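Local coordinates for periplasmic binding protein (PDB 4LJS) that probably captures a ligand in the periplasm and hands it to a membrane transporter, at residues 45-50 with 108-113. Sequence-based numbering, arbitrary orientation.
Sequences ERVVAM and PDLLVG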
# COMPACT_ATOMS: atom_id res chain seq x y z
N GLU A 45 1.75 22.59 6.12
CA GLU A 45 3.17 22.93 6.03
C GLU A 45 4.05 21.97 6.83
O GLU A 45 5.24 21.86 6.57
CB GLU A 45 3.41 24.38 6.47
CG GLU A 45 3.16 25.36 5.34
CD GLU A 45 3.03 26.79 5.80
OE1 GLU A 45 3.70 27.18 6.79
OE2 GLU A 45 2.24 27.54 5.17
N ARG A 46 3.45 21.28 7.79
CA ARG A 46 4.20 20.44 8.71
C ARG A 46 3.46 19.13 8.93
O ARG A 46 2.58 19.03 9.79
CB ARG A 46 4.40 21.16 10.05
CG ARG A 46 5.26 22.42 9.94
CD ARG A 46 5.49 23.06 11.31
NE ARG A 46 6.21 22.15 12.20
CZ ARG A 46 7.53 21.98 12.21
NH1 ARG A 46 8.08 21.13 13.06
NH2 ARG A 46 8.29 22.65 11.36
N VAL A 47 3.83 18.12 8.16
CA VAL A 47 3.10 16.86 8.15
C VAL A 47 3.83 15.78 8.94
O VAL A 47 5.04 15.61 8.81
CB VAL A 47 2.88 16.38 6.70
CG1 VAL A 47 2.07 15.08 6.66
CG2 VAL A 47 2.22 17.48 5.88
N VAL A 48 3.09 15.09 9.80
CA VAL A 48 3.57 13.88 10.43
C VAL A 48 2.90 12.72 9.69
O VAL A 48 1.67 12.64 9.61
CB VAL A 48 3.26 13.85 11.93
CG1 VAL A 48 3.56 12.48 12.52
CG2 VAL A 48 4.08 14.93 12.66
N ALA A 49 3.72 11.87 9.09
CA ALA A 49 3.22 10.81 8.22
C ALA A 49 3.63 9.45 8.76
O ALA A 49 4.83 9.15 8.90
CB ALA A 49 3.73 11.02 6.80
N MSE A 50 2.64 8.63 9.08
CA MSE A 50 2.91 7.30 9.64
C MSE A 50 2.70 6.22 8.58
O MSE A 50 1.67 6.18 7.92
CB MSE A 50 2.00 7.04 10.85
CG MSE A 50 2.50 5.96 11.80
SE MSE A 50 3.91 6.55 13.04
CE MSE A 50 3.55 8.41 12.86
N PRO A 108 2.62 19.39 14.29
CA PRO A 108 2.15 19.15 12.93
C PRO A 108 0.88 19.96 12.66
O PRO A 108 0.18 20.34 13.60
CB PRO A 108 1.80 17.66 12.95
CG PRO A 108 1.35 17.42 14.37
CD PRO A 108 2.28 18.27 15.20
N ASP A 109 0.59 20.22 11.39
CA ASP A 109 -0.70 20.79 11.04
C ASP A 109 -1.53 19.75 10.27
O ASP A 109 -2.72 19.94 10.03
CB ASP A 109 -0.56 22.14 10.30
CG ASP A 109 0.24 22.05 9.00
OD1 ASP A 109 0.64 20.94 8.60
OD2 ASP A 109 0.47 23.12 8.39
N LEU A 110 -0.89 18.65 9.90
CA LEU A 110 -1.60 17.49 9.35
C LEU A 110 -0.91 16.22 9.81
O LEU A 110 0.32 16.10 9.73
CB LEU A 110 -1.66 17.54 7.82
CG LEU A 110 -2.15 16.26 7.12
CD1 LEU A 110 -3.61 15.90 7.45
CD2 LEU A 110 -1.94 16.33 5.61
N LEU A 111 -1.69 15.27 10.31
CA LEU A 111 -1.18 13.94 10.61
C LEU A 111 -1.88 12.94 9.70
O LEU A 111 -3.11 12.93 9.60
CB LEU A 111 -1.38 13.56 12.08
CG LEU A 111 -0.77 14.53 13.12
CD1 LEU A 111 -1.78 15.59 13.49
CD2 LEU A 111 -0.28 13.79 14.35
N VAL A 112 -1.09 12.11 9.02
CA VAL A 112 -1.64 11.10 8.12
C VAL A 112 -1.24 9.72 8.61
O VAL A 112 -0.06 9.43 8.82
CB VAL A 112 -1.12 11.31 6.68
CG1 VAL A 112 -1.75 10.27 5.74
CG2 VAL A 112 -1.40 12.73 6.20
N GLY A 113 -2.23 8.86 8.81
CA GLY A 113 -1.92 7.52 9.29
C GLY A 113 -3.03 6.51 9.11
O GLY A 113 -3.85 6.62 8.20
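The carboxylate of Asp-109 grips two consecutive backbone amides just before strand 47-50. Glu-45 N meets OD2 of Asp-109 at 2.7 Å, almost straight (177° at the hydrogen) and on the syn lone pair, whereas Arg-46 N reaches OD1 of Asp-109 from above the carboxylate plane at 2.9 Å. With CG between its own backbone N and carbonyl carbon (chi1 59°), Asp-109 turns both oxygens toward these amides. The backbone N of Asp-109 donates to Arg-46 O at 2.8 Å, and Leu-110 N adds a weak bond to that oxygen. Further along, Val-48 N to Leu-110 O, Val-112 N to Val-48 O and Met-50 N to Val-112 O continue a parallel pairing, the strand axes only 8° apart. Val-48 CG2 packs on Pro-108 CB at 3.6 Å, and both residues touch Val-103 of helix 100-106; on the other face, Val-47 CG1 lies 4.2 Å from Val-112 CG2, near helix 52-60. The Arg-46 guanidinium turns elsewhere, to Met-106 O and Glu-9. An alanine at Asp-109 would probably leave the amides of Glu-45 and Arg-46 without their acceptor and let the entry to the strand shift. These strands are the central pair of the four-stranded parallel sheet of one lobe, and the two N-H donors are likely to stabilise the negative charge of the carboxylate at their start.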